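Side-chain contacts in soluble lytic murein transglycosylase (Pseudomonas aeruginosa, PDB 5OHU), which turns over peptidoglycan as a lytic transglycosylase, acting on the cell-wall polymer both exolytically and endolytically: residues 168-171 and 175-178; 134-139 and 146-151; 179-184 and 198-203. All blocks are in the same frame, centred on the assembly; numbering follows the deposited sequence.

Contact 1 of 3, residues 168-171 and 175-178; sequences GLWQ and QLTE
Q171 O and L176 N are joined through a water that donates to the carbonyl at 2.7 Å and accepts the amide N-H of L176. Next to this bridge, Q175 N donates directly to W170 O at 3.2 Å, from a position tilted from the carbonyl plane, with an N-H...O angle of 158°. Two carbonyls in the last turn of helix 161-172 are thus taken up by the chain that leaves it.

The side chains meet on the indole of W170. Its CG stands anti to the backbone N (chi1 -174°), which swings the ring toward the returning chain. Q175 CB lies over one face of the five-membered ring, a CH-pi contact 3.5 Å from the centroid. At the far end of the indole, L176 CD1 approaches W170 CZ3 obliquely to 3.6 Å, while L176 CB packs against the CB of Q171. W153 meets the W170 ring with its plane at about 55°.

L176 is the centre of an inverse gamma turn, after which T177 serves as N-cap of helix 178-190, its OG1 bonded to K180 N. The polar links across the contact are therefore made by main-chain atoms and one water, and the aliphatic parts of Q175 and L176 are left to pack against the indole.

Contact 2 of 3, residues 134-139 and 146-151; sequences QYQLGH and YATSER
Q136 and T148 supply the polar link between helices 126-138 and 142-153. Q136 NE2 donates to T148 OG1 over a short 2.6 Å with an N-H...O angle of 160°, and the hydroxyl lies in the plane of the amide. The glutamine reaches across with its chain extended beyond CG. The threonine hydroxyl stands beside its own backbone N (chi1 -56°), a position from which it also bonds E144 O one turn earlier. Since that carbonyl can only accept, OG1 gives its proton to E144 and receives the amide hydrogen of Q136. Two bonds thus fix the rotation of the hydroxyl.

The apolar part of the contact is a single meeting. L137 CD2 sits 3.7 Å from Y146 CD1 and equally far from CE1, oblique to the ring, and the two side chains cross at about a right angle. CB of Y146 points away from helix 126-138, but the ring returns far enough to touch the leucine methyl.

Within 134-139, H139 ND1 donates at 2.9 Å to a lone pair of Y135 O, lying in that carbonyl's plane, though the oxygen is tilted somewhat from the imidazole plane. The same imidazole has Y135 CE1 over the centre of one face and meets W112 edge-to-face, so Y135, H139 and W112 form a small aromatic group beside 134-139.

Helix 161-172 packs against both partners: L169 touches L137, and L166 and W170 reach S149. W112 and V116 of helix 112-118 touch Y135, while the Y146 ring extends to Q175 in the loop that follows helix 161-172.

Contact 3 of 3, residues 179-184 and 198-203; sequences EKVWKR and SHLAQR. With PO4 (phosphate ion), chain B.
Helices 178-190 and 194-201 follow one another in the chain as a helical hairpin of this largely helical protein, and V181 and R184 of the first meet L200 of the second. V181 CG1 abuts the backbone carbonyl of L200, 3.6 Å from its O, and lies 4.2 Å from L200 CB. One turn on, the aliphatic chain of R184 passes over L200 CD1 at about a right angle, with CG nearest at 3.7 Å and CB and CD only slightly farther.

That chain is extended from CG to NE, which carries the guanidinium past the leucine to a phosphate ion, probably taken from the crystallisation liquor. The grip is bidentate: NH1 donates to O3 and NH2 to O2, each at 2.8 Å, with angles of 168° and 171°, and the phosphorus lies in the guanidinium plane. NE bonds V155 O, NH2 has a second partner in K157 O, and W153 makes a cation-pi contact. Q159 N also bonds the phosphate.

R203 NH1 is 5.9 Å from R184 NH1 and probably adds to the positive potential near the ion. Four N-H bonds hold the R184 guanidinium in one rotation, so its charge is presented to the phosphate while its methylenes pack against L200, which is consistent with a patch that can accept an anion.

Along the chain the three contacts come in the order 2, 1, 3, and contact 1 lies between the others: its centre is 11 Å from that of contact 2 and 12 Å from that of contact 3, while those two are 20 Å apart. W170 CG meets S149 CB at 3.4 Å, joining contact 1 to contact 2. Toward contact 3, L176 CD2 packs on R203 NH2 at 3.2 Å. The direct link between contacts 2 and 3 is the long, weak ion pair of E150 and K180. A phosphate is held at contact 3, and a different one lies about 5 Å from the Q136 side chain in contact 2.

Contact 1 of 3, residues 168-171 and 175-178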
ATOM      1  N   GLY A 168      -4.301 -31.454  11.995  1.00 19.40           N
ATOM      2  CA  GLY A 168      -4.526 -32.858  12.314  1.00 17.90           C
ATOM      3  C   GLY A 168      -4.160 -33.211  13.745  1.00 24.02           C
ATOM      4  O   GLY A 168      -4.911 -33.902  14.440  1.00 27.64           O
ATOM      5  N   LEU A 169      -2.985 -32.773  14.203  1.00 30.82           N
ATOM      6  CA  LEU A 169      -2.617 -33.046  15.590  1.00 34.95           C
ATOM      7  C   LEU A 169      -3.576 -32.358  16.542  1.00 34.07           C
ATOM      8  O   LEU A 169      -3.998 -32.935  17.552  1.00 34.49           O
ATOM      9  CB  LEU A 169      -1.193 -32.585  15.867  1.00 28.11           C
ATOM     10  CG  LEU A 169      -0.124 -33.339  15.100  1.00 34.51           C
ATOM     11  CD1 LEU A 169       1.204 -32.612  15.282  1.00 40.42           C
ATOM     12  CD2 LEU A 169      -0.047 -34.777  15.602  1.00 26.11           C
ATOM     13  N   TRP A 170      -3.930 -31.119  16.217  1.00 30.45           N
ATOM     14  CA  TRP A 170      -4.821 -30.315  17.041  1.00 29.11           C
ATOM     15  C   TRP A 170      -6.217 -30.930  17.095  1.00 28.13           C
ATOM     16  O   TRP A 170      -6.816 -31.056  18.167  1.00 25.02           O
ATOM     17  CB  TRP A 170      -4.830 -28.916  16.438  1.00 30.27           C
ATOM     18  CG  TRP A 170      -5.544 -27.845  17.123  1.00 30.79           C
ATOM     19  CD1 TRP A 170      -5.378 -27.423  18.410  1.00 33.31           C
ATOM     20  CD2 TRP A 170      -6.479 -26.954  16.517  1.00 24.50           C
ATOM     21  NE1 TRP A 170      -6.187 -26.336  18.649  1.00 33.77           N
ATOM     22  CE2 TRP A 170      -6.878 -26.036  17.503  1.00 27.71           C
ATOM     23  CE3 TRP A 170      -7.042 -26.864  15.237  1.00 22.15           C
ATOM     24  CZ2 TRP A 170      -7.814 -25.034  17.252  1.00 28.97           C
ATOM     25  CZ3 TRP A 170      -7.965 -25.867  14.988  1.00 22.53           C
ATOM     26  CH2 TRP A 170      -8.339 -24.960  15.992  1.00 24.85           C
ATOM     27  N   GLN A 171      -6.743 -31.331  15.938  1.00 27.67           N
ATOM     28  CA  GLN A 171      -8.005 -32.063  15.900  1.00 33.20           C
ATOM     29  C   GLN A 171      -7.906 -33.386  16.655  1.00 38.37           C
ATOM     30  O   GLN A 171      -8.855 -33.793  17.332  1.00 37.58           O
ATOM     31  CB  GLN A 171      -8.410 -32.304  14.447  1.00 29.99           C
ATOM     32  CG  GLN A 171      -9.680 -33.105  14.259  1.00 33.82           C
ATOM     33  CD  GLN A 171      -9.974 -33.351  12.797  1.00 45.20           C
ATOM     34  OE1 GLN A 171      -9.070 -33.639  12.010  1.00 53.37           O
ATOM     35  NE2 GLN A 171     -11.239 -33.215  12.415  1.00 45.34           N
ATOM     36  N   GLN A 175      -9.476 -30.454  19.933  1.00 38.62           N
ATOM     37  CA  GLN A 175      -9.589 -29.007  20.018  1.00 30.62           C
ATOM     38  C   GLN A 175     -10.401 -28.393  18.896  1.00 26.28           C
ATOM     39  O   GLN A 175     -10.756 -27.219  18.989  1.00 31.70           O
ATOM     40  CB  GLN A 175      -8.201 -28.376  20.009  1.00 30.95           C
ATOM     41  CG  GLN A 175      -7.317 -28.911  21.096  1.00 38.92           C
ATOM     42  CD  GLN A 175      -7.961 -28.770  22.459  1.00 36.40           C
ATOM     43  OE1 GLN A 175      -8.212 -29.765  23.141  1.00 40.18           O
ATOM     44  NE2 GLN A 175      -8.242 -27.532  22.860  1.00 22.62           N
ATOM     45  N   LEU A 176     -10.685 -29.135  17.833  1.00 30.08           N
ATOM     46  CA  LEU A 176     -11.332 -28.549  16.662  1.00 34.18           C
ATOM     47  C   LEU A 176     -12.840 -28.706  16.817  1.00 29.61           C
ATOM     48  O   LEU A 176     -13.457 -29.654  16.336  1.00 35.70           O
ATOM     49  CB  LEU A 176     -10.814 -29.197  15.385  1.00 28.88           C
ATOM     50  CG  LEU A 176     -11.457 -28.632  14.121  1.00 30.37           C
ATOM     51  CD1 LEU A 176     -11.123 -27.164  13.969  1.00 32.85           C
ATOM     52  CD2 LEU A 176     -11.010 -29.420  12.916  1.00 33.03           C
ATOM     53  N   THR A 177     -13.439 -27.760  17.525  1.00 27.67           N
ATOM     54  CA  THR A 177     -14.873 -27.819  17.760  1.00 33.83           C
ATOM     55  C   THR A 177     -15.633 -27.347  16.528  1.00 32.39           C
ATOM     56  O   THR A 177     -15.084 -26.693  15.639  1.00 22.80           O
ATOM     57  CB  THR A 177     -15.269 -26.962  18.959  1.00 32.05           C
ATOM     58  OG1 THR A 177     -15.167 -25.581  18.601  1.00 39.27           O
ATOM     59  CG2 THR A 177     -14.355 -27.256  20.153  1.00 28.44           C
ATOM     60  N   GLU A 178     -16.926 -27.687  16.484  1.00 35.56           N
ATOM     61  CA  GLU A 178     -17.759 -27.186  15.395  1.00 30.11           C
ATOM     62  C   GLU A 178     -17.746 -25.661  15.349  1.00 21.51           C
ATOM     63  O   GLU A 178     -17.744 -25.066  14.268  1.00 28.48           O
ATOM     64  CB  GLU A 178     -19.192 -27.707  15.517  1.00 33.23           C
ATOM     65  CG  GLU A 178     -20.079 -27.205  14.379  1.00 37.96           C
ATOM     66  CD  GLU A 178     -21.468 -27.806  14.373  1.00 40.93           C
ATOM     67  OE1 GLU A 178     -22.103 -27.866  15.445  1.00 43.58           O
ATOM     68  OE2 GLU A 178     -21.918 -28.221  13.285  1.00 42.87           O
TER
HETATM   69  O   HOH W   1     -10.980 -32.073  17.608  1.00 33.19           O

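Contact 2 of 3, residues 134-139 and 146-151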
ATOM      1  N   GLN A 134       3.832 -27.597  15.638  1.00 19.59           N
ATOM      2  CA  GLN A 134       4.096 -29.022  15.826  1.00 18.70           C
ATOM      3  C   GLN A 134       5.157 -29.240  16.895  1.00 23.52           C
ATOM      4  O   GLN A 134       5.014 -30.110  17.765  1.00 25.31           O
ATOM      5  CB  GLN A 134       4.536 -29.673  14.507  1.00 20.65           C
ATOM      6  CG  GLN A 134       3.439 -29.799  13.444  1.00 24.53           C
ATOM      7  CD  GLN A 134       3.941 -30.389  12.121  1.00 25.85           C
ATOM      8  OE1 GLN A 134       3.598 -29.899  11.042  1.00 29.33           O
ATOM      9  NE2 GLN A 134       4.768 -31.432  12.202  1.00 20.72           N
ATOM     10  N   TYR A 135       6.229 -28.453  16.854  1.00 21.14           N
ATOM     11  CA  TYR A 135       7.247 -28.570  17.891  1.00 16.86           C
ATOM     12  C   TYR A 135       6.641 -28.350  19.275  1.00 19.47           C
ATOM     13  O   TYR A 135       6.953 -29.078  20.227  1.00 18.49           O
ATOM     14  CB  TYR A 135       8.374 -27.569  17.648  1.00 16.48           C
ATOM     15  CG  TYR A 135       9.287 -27.429  18.844  1.00 20.24           C
ATOM     16  CD1 TYR A 135      10.375 -28.285  19.008  1.00 23.91           C
ATOM     17  CD2 TYR A 135       9.051 -26.475  19.820  1.00 16.76           C
ATOM     18  CE1 TYR A 135      11.197 -28.182  20.098  1.00 25.62           C
ATOM     19  CE2 TYR A 135       9.880 -26.356  20.921  1.00 16.84           C
ATOM     20  CZ  TYR A 135      10.939 -27.217  21.053  1.00 24.54           C
ATOM     21  OH  TYR A 135      11.785 -27.123  22.126  1.00 31.22           O
ATOM     22  N   GLN A 136       5.813 -27.314  19.419  1.00 17.45           N
ATOM     23  CA  GLN A 136       5.206 -27.055  20.718  1.00 22.99           C
ATOM     24  C   GLN A 136       4.329 -28.221  21.157  1.00 27.20           C
ATOM     25  O   GLN A 136       4.379 -28.627  22.321  1.00 26.10           O
ATOM     26  CB  GLN A 136       4.410 -25.750  20.690  1.00 20.95           C
ATOM     27  CG  GLN A 136       5.266 -24.538  20.405  1.00 21.54           C
ATOM     28  CD  GLN A 136       4.469 -23.273  20.194  1.00 28.28           C
ATOM     29  OE1 GLN A 136       4.762 -22.246  20.805  1.00 31.12           O
ATOM     30  NE2 GLN A 136       3.457 -23.331  19.325  1.00 26.92           N
ATOM     31  N   LEU A 137       3.542 -28.797  20.238  1.00 24.13           N
ATOM     32  CA  LEU A 137       2.666 -29.896  20.640  1.00 27.77           C
ATOM     33  C   LEU A 137       3.472 -31.099  21.114  1.00 31.57           C
ATOM     34  O   LEU A 137       3.110 -31.742  22.104  1.00 34.83           O
ATOM     35  CB  LEU A 137       1.724 -30.298  19.503  1.00 25.11           C
ATOM     36  CG  LEU A 137       0.614 -29.297  19.203  1.00 23.21           C
ATOM     37  CD1 LEU A 137      -0.418 -29.922  18.281  1.00 31.99           C
ATOM     38  CD2 LEU A 137      -0.010 -28.852  20.491  1.00 17.57           C
ATOM     39  N   GLY A 138       4.574 -31.408  20.441  1.00 25.08           N
ATOM     40  CA  GLY A 138       5.361 -32.549  20.865  1.00 21.09           C
ATOM     41  C   GLY A 138       6.445 -32.293  21.891  1.00 27.25           C
ATOM     42  O   GLY A 138       7.201 -33.219  22.205  1.00 32.50           O
ATOM     43  N   HIS A 139       6.579 -31.082  22.426  1.00 27.98           N
ATOM     44  CA  HIS A 139       7.658 -30.801  23.373  1.00 30.50           C
ATOM     45  C   HIS A 139       7.137 -30.082  24.604  1.00 33.65           C
ATOM     46  O   HIS A 139       7.751 -29.128  25.088  1.00 32.95           O
ATOM     47  CB  HIS A 139       8.777 -29.993  22.720  1.00 22.41           C
ATOM     48  CG  HIS A 139       9.559 -30.764  21.706  1.00 28.49           C
ATOM     49  ND1 HIS A 139       9.085 -31.016  20.434  1.00 29.93           N
ATOM     50  CD2 HIS A 139      10.778 -31.348  21.777  1.00 27.78           C
ATOM     51  CE1 HIS A 139       9.982 -31.719  19.767  1.00 34.54           C
ATOM     52  NE2 HIS A 139      11.020 -31.930  20.556  1.00 33.48           N
ATOM     53  N   TYR A 146      -1.658 -25.237  21.108  1.00 39.12           N
ATOM     54  CA  TYR A 146      -3.064 -24.994  20.810  1.00 30.24           C
ATOM     55  C   TYR A 146      -3.274 -23.554  20.354  1.00 27.49           C
ATOM     56  O   TYR A 146      -3.954 -23.296  19.354  1.00 25.04           O
ATOM     57  CB  TYR A 146      -3.932 -25.316  22.032  1.00 27.47           C
ATOM     58  CG  TYR A 146      -3.984 -26.792  22.422  1.00 30.35           C
ATOM     59  CD1 TYR A 146      -3.291 -27.752  21.702  1.00 29.41           C
ATOM     60  CD2 TYR A 146      -4.749 -27.219  23.499  1.00 33.77           C
ATOM     61  CE1 TYR A 146      -3.344 -29.084  22.047  1.00 30.88           C
ATOM     62  CE2 TYR A 146      -4.809 -28.552  23.853  1.00 33.22           C
ATOM     63  CZ  TYR A 146      -4.100 -29.482  23.122  1.00 39.96           C
ATOM     64  OH  TYR A 146      -4.142 -30.821  23.459  1.00 42.09           O
ATOM     65  N   ALA A 147      -2.667 -22.596  21.049  1.00 25.30           N
ATOM     66  CA  ALA A 147      -2.845 -21.214  20.631  1.00 25.07           C
ATOM     67  C   ALA A 147      -2.211 -20.953  19.272  1.00 28.76           C
ATOM     68  O   ALA A 147      -2.697 -20.110  18.514  1.00 34.25           O
ATOM     69  CB  ALA A 147      -2.271 -20.263  21.672  1.00 22.27           C
ATOM     70  N   THR A 148      -1.128 -21.654  18.938  1.00 23.63           N
ATOM     71  CA  THR A 148      -0.559 -21.490  17.606  1.00 23.11           C
ATOM     72  C   THR A 148      -1.469 -22.099  16.547  1.00 16.81           C
ATOM     73  O   THR A 148      -1.690 -21.499  15.489  1.00 16.91           O
ATOM     74  CB  THR A 148       0.831 -22.124  17.540  1.00 23.69           C
ATOM     75  OG1 THR A 148       1.661 -21.558  18.559  1.00 26.73           O
ATOM     76  CG2 THR A 148       1.471 -21.881  16.168  1.00 17.61           C
ATOM     77  N   SER A 149      -1.997 -23.295  16.817  1.00 20.00           N
ATOM     78  CA  SER A 149      -2.922 -23.941  15.893  1.00 26.07           C
ATOM     79  C   SER A 149      -4.126 -23.053  15.597  1.00 19.62           C
ATOM     80  O   SER A 149      -4.474 -22.826  14.432  1.00 23.63           O
ATOM     81  CB  SER A 149      -3.391 -25.279  16.470  1.00 26.13           C
ATOM     82  OG  SER A 149      -2.305 -26.132  16.737  1.00 25.90           O
ATOM     83  N   GLU A 150      -4.783 -22.552  16.644  1.00 22.95           N
ATOM     84  CA  GLU A 150      -6.005 -21.779  16.444  1.00 28.42           C
ATOM     85  C   GLU A 150      -5.733 -20.523  15.636  1.00 29.07           C
ATOM     86  O   GLU A 150      -6.484 -20.198  14.709  1.00 35.20           O
ATOM     87  CB  GLU A 150      -6.629 -21.428  17.791  1.00 36.39           C
ATOM     88  CG  GLU A 150      -7.999 -20.795  17.685  1.00 49.64           C
ATOM     89  CD  GLU A 150      -8.795 -20.947  18.959  1.00 60.51           C
ATOM     90  OE1 GLU A 150      -8.802 -22.060  19.531  1.00 63.14           O
ATOM     91  OE2 GLU A 150      -9.409 -19.954  19.393  1.00 69.35           O
ATOM     92  N   ARG A 151      -4.647 -19.817  15.955  1.00 28.97           N
ATOM     93  CA  ARG A 151      -4.299 -18.608  15.209  1.00 32.50           C
ATOM     94  C   ARG A 151      -4.036 -18.915  13.735  1.00 19.89           C
ATOM     95  O   ARG A 151      -4.441 -18.156  12.847  1.00 22.97           O
ATOM     96  CB  ARG A 151      -3.077 -17.942  15.846  1.00 30.47           C
ATOM     97  CG  ARG A 151      -2.621 -16.672  15.142  1.00 46.94           C
ATOM     98  CD  ARG A 151      -1.308 -16.139  15.718  1.00 57.57           C
ATOM     99  NE  ARG A 151      -0.174 -17.037  15.481  1.00 65.37           N
ATOM    100  CZ  ARG A 151       0.605 -17.007  14.399  1.00 70.30           C
ATOM    101  NH1 ARG A 151       0.382 -16.124  13.429  1.00 66.44           N
ATOM    102  NH2 ARG A 151       1.614 -17.865  14.284  1.00 71.50           N
TER

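Contact 3 of 3, residues 179-184 and 198-203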
ATOM      1  N   GLU A 179     -17.690 -25.007  16.509  1.00 17.14           N
ATOM      2  CA  GLU A 179     -17.688 -23.550  16.518  1.00 20.28           C
ATOM      3  C   GLU A 179     -16.444 -22.994  15.820  1.00 24.71           C
ATOM      4  O   GLU A 179     -16.524 -21.998  15.098  1.00 18.88           O
ATOM      5  CB  GLU A 179     -17.793 -23.056  17.963  1.00 25.08           C
ATOM      6  CG  GLU A 179     -17.740 -21.532  18.153  1.00 41.85           C
ATOM      7  CD  GLU A 179     -18.937 -20.798  17.529  1.00 59.39           C
ATOM      8  OE1 GLU A 179     -18.826 -19.582  17.284  1.00 64.16           O
ATOM      9  OE2 GLU A 179     -19.986 -21.428  17.254  1.00 67.87           O
ATOM     10  N   LYS A 180     -15.288 -23.654  15.986  1.00 25.36           N
ATOM     11  CA  LYS A 180     -14.067 -23.202  15.318  1.00 22.19           C
ATOM     12  C   LYS A 180     -14.092 -23.494  13.822  1.00 21.58           C
ATOM     13  O   LYS A 180     -13.529 -22.724  13.035  1.00 20.85           O
ATOM     14  CB  LYS A 180     -12.839 -23.855  15.955  1.00 23.55           C
ATOM     15  CG  LYS A 180     -12.678 -23.521  17.420  1.00 24.86           C
ATOM     16  CD  LYS A 180     -11.594 -24.376  18.036  1.00 30.11           C
ATOM     17  CE  LYS A 180     -11.377 -24.034  19.492  1.00 24.71           C
ATOM     18  NZ  LYS A 180     -10.556 -25.086  20.151  1.00 24.60           N
ATOM     19  N   VAL A 181     -14.715 -24.600  13.409  1.00 14.04           N
ATOM     20  CA  VAL A 181     -14.975 -24.806  11.988  1.00 23.71           C
ATOM     21  C   VAL A 181     -15.841 -23.677  11.453  1.00 24.62           C
ATOM     22  O   VAL A 181     -15.561 -23.094  10.397  1.00 18.19           O
ATOM     23  CB  VAL A 181     -15.641 -26.173  11.748  1.00 26.26           C
ATOM     24  CG1 VAL A 181     -15.801 -26.426  10.240  1.00 14.12           C
ATOM     25  CG2 VAL A 181     -14.835 -27.277  12.406  1.00 14.34           C
ATOM     26  N   TRP A 182     -16.906 -23.351  12.190  1.00 23.46           N
ATOM     27  CA  TRP A 182     -17.813 -22.285  11.786  1.00 17.75           C
ATOM     28  C   TRP A 182     -17.091 -20.947  11.639  1.00 18.80           C
ATOM     29  O   TRP A 182     -17.247 -20.263  10.622  1.00 19.35           O
ATOM     30  CB  TRP A 182     -18.960 -22.180  12.790  1.00 24.03           C
ATOM     31  CG  TRP A 182     -19.973 -21.121  12.432  1.00 22.15           C
ATOM     32  CD1 TRP A 182     -20.056 -19.869  12.958  1.00 23.38           C
ATOM     33  CD2 TRP A 182     -21.025 -21.224  11.463  1.00 16.68           C
ATOM     34  NE1 TRP A 182     -21.106 -19.183  12.384  1.00 31.14           N
ATOM     35  CE2 TRP A 182     -21.719 -19.993  11.467  1.00 24.83           C
ATOM     36  CE3 TRP A 182     -21.455 -22.236  10.603  1.00 18.79           C
ATOM     37  CZ2 TRP A 182     -22.823 -19.748  10.637  1.00 23.57           C
ATOM     38  CZ3 TRP A 182     -22.549 -21.993   9.776  1.00 14.81           C
ATOM     39  CH2 TRP A 182     -23.223 -20.760   9.802  1.00 15.32           C
ATOM     40  N   LYS A 183     -16.292 -20.555  12.644  1.00 21.19           N
ATOM     41  CA  LYS A 183     -15.536 -19.310  12.529  1.00 14.90           C
ATOM     42  C   LYS A 183     -14.707 -19.278  11.259  1.00 23.16           C
ATOM     43  O   LYS A 183     -14.642 -18.250  10.571  1.00 27.06           O
ATOM     44  CB  LYS A 183     -14.573 -19.118  13.695  1.00 22.77           C
ATOM     45  CG  LYS A 183     -15.017 -18.420  14.943  1.00 33.43           C
ATOM     46  CD  LYS A 183     -15.571 -19.385  15.901  1.00 49.25           C
ATOM     47  CE  LYS A 183     -15.684 -18.770  17.286  1.00 54.71           C
ATOM     48  NZ  LYS A 183     -16.225 -17.376  17.160  1.00 60.52           N
ATOM     49  N   ARG A 184     -14.008 -20.371  10.959  1.00 21.38           N
ATOM     50  CA  ARG A 184     -13.144 -20.328   9.792  1.00 16.28           C
ATOM     51  C   ARG A 184     -13.970 -20.278   8.516  1.00 13.00           C
ATOM     52  O   ARG A 184     -13.595 -19.610   7.547  1.00 19.63           O
ATOM     53  CB  ARG A 184     -12.189 -21.524   9.775  1.00 13.18           C
ATOM     54  CG  ARG A 184     -11.080 -21.320   8.750  1.00 19.36           C
ATOM     55  CD  ARG A 184     -10.256 -22.557   8.513  1.00 17.85           C
ATOM     56  NE  ARG A 184      -9.215 -22.279   7.542  1.00 20.73           N
ATOM     57  CZ  ARG A 184      -8.397 -23.190   7.019  1.00 19.54           C
ATOM     58  NH1 ARG A 184      -8.485 -24.468   7.372  1.00 14.84           N
ATOM     59  NH2 ARG A 184      -7.489 -22.815   6.138  1.00 16.75           N
ATOM     60  N   SER A 198     -16.813 -24.130   1.354  1.00 15.78           N
ATOM     61  CA  SER A 198     -17.707 -25.259   1.136  1.00 30.27           C
ATOM     62  C   SER A 198     -17.135 -26.542   1.719  1.00 30.96           C
ATOM     63  O   SER A 198     -17.893 -27.384   2.212  1.00 38.98           O
ATOM     64  CB  SER A 198     -17.996 -25.431  -0.355  1.00 27.56           C
ATOM     65  OG  SER A 198     -18.756 -24.341  -0.841  1.00 37.73           O
ATOM     66  N   HIS A 199     -15.812 -26.709   1.681  1.00 25.01           N
ATOM     67  CA  HIS A 199     -15.200 -27.856   2.347  1.00 20.35           C
ATOM     68  C   HIS A 199     -15.390 -27.779   3.861  1.00 24.68           C
ATOM     69  O   HIS A 199     -15.729 -28.783   4.503  1.00 25.40           O
ATOM     70  CB  HIS A 199     -13.726 -27.935   1.981  1.00 27.58           C
ATOM     71  CG  HIS A 199     -13.485 -28.418   0.586  1.00 50.53           C
ATOM     72  ND1 HIS A 199     -12.486 -27.911  -0.217  1.00 60.07           N
ATOM     73  CD2 HIS A 199     -14.113 -29.366  -0.148  1.00 61.18           C
ATOM     74  CE1 HIS A 199     -12.512 -28.522  -1.388  1.00 67.09           C
ATOM     75  NE2 HIS A 199     -13.489 -29.410  -1.371  1.00 69.31           N
ATOM     76  N   LEU A 200     -15.186 -26.597   4.453  1.00 17.44           N
ATOM     77  CA  LEU A 200     -15.504 -26.441   5.870  1.00 22.62           C
ATOM     78  C   LEU A 200     -16.976 -26.722   6.137  1.00 25.03           C
ATOM     79  O   LEU A 200     -17.322 -27.333   7.152  1.00 29.83           O
ATOM     80  CB  LEU A 200     -15.122 -25.041   6.353  1.00 17.36           C
ATOM     81  CG  LEU A 200     -13.623 -24.726   6.246  1.00 17.97           C
ATOM     82  CD1 LEU A 200     -13.374 -23.258   6.507  1.00 15.76           C
ATOM     83  CD2 LEU A 200     -12.839 -25.532   7.253  1.00 16.10           C
ATOM     84  N   ALA A 201     -17.855 -26.296   5.226  1.00 18.96           N
ATOM     85  CA  ALA A 201     -19.284 -26.501   5.427  1.00 25.83           C
ATOM     86  C   ALA A 201     -19.628 -27.985   5.482  1.00 31.52           C
ATOM     87  O   ALA A 201     -20.478 -28.406   6.280  1.00 32.48           O
ATOM     88  CB  ALA A 201     -20.072 -25.798   4.317  1.00 23.31           C
ATOM     89  N   GLN A 202     -18.962 -28.797   4.660  1.00 33.15           N
ATOM     90  CA  GLN A 202     -19.156 -30.246   4.683  1.00 39.77           C
ATOM     91  C   GLN A 202     -18.595 -30.902   5.933  1.00 38.87           C
ATOM     92  O   GLN A 202     -18.777 -32.111   6.119  1.00 49.29           O
ATOM     93  CB  GLN A 202     -18.518 -30.885   3.447  1.00 43.02           C
ATOM     94  CG  GLN A 202     -19.282 -30.630   2.157  1.00 55.37           C
ATOM     95  CD  GLN A 202     -18.466 -30.958   0.923  1.00 71.19           C
ATOM     96  OE1 GLN A 202     -17.244 -31.097   0.990  1.00 76.84           O
ATOM     97  NE2 GLN A 202     -19.138 -31.086  -0.214  1.00 77.10           N
ATOM     98  N   ARG A 203     -17.926 -30.152   6.798  1.00 33.55           N
ATOM     99  CA  ARG A 203     -17.346 -30.705   8.010  1.00 32.60           C
ATOM    100  C   ARG A 203     -18.077 -30.245   9.260  1.00 33.42           C
ATOM    101  O   ARG A 203     -17.576 -30.452  10.367  1.00 39.10           O
ATOM    102  CB  ARG A 203     -15.867 -30.339   8.093  1.00 39.68           C
ATOM    103  CG  ARG A 203     -15.053 -30.838   6.905  1.00 50.35           C
ATOM    104  CD  ARG A 203     -13.608 -30.411   7.046  1.00 58.42           C
ATOM    105  NE  ARG A 203     -13.098 -30.777   8.361  1.00 62.43           N
ATOM    106  CZ  ARG A 203     -11.910 -30.426   8.833  1.00 59.88           C
ATOM    107  NH1 ARG A 203     -11.090 -29.686   8.096  1.00 58.75           N
ATOM    108  NH2 ARG A 203     -11.546 -30.818  10.046  1.00 55.70           N
TER
HETATM  109  P   PO4 B 701      -6.021 -26.260   5.098  1.00 47.47           P
HETATM  110  O1  PO4 B 701      -6.389 -26.987   3.833  1.00 51.20           O
HETATM  111  O2  PO4 B 701      -5.926 -24.784   4.819  1.00 34.88           O
HETATM  112  O3  PO4 B 701      -7.067 -26.550   6.148  1.00 47.35           O
HETATM  113  O4  PO4 B 701      -4.683 -26.747   5.598  1.00 56.00           O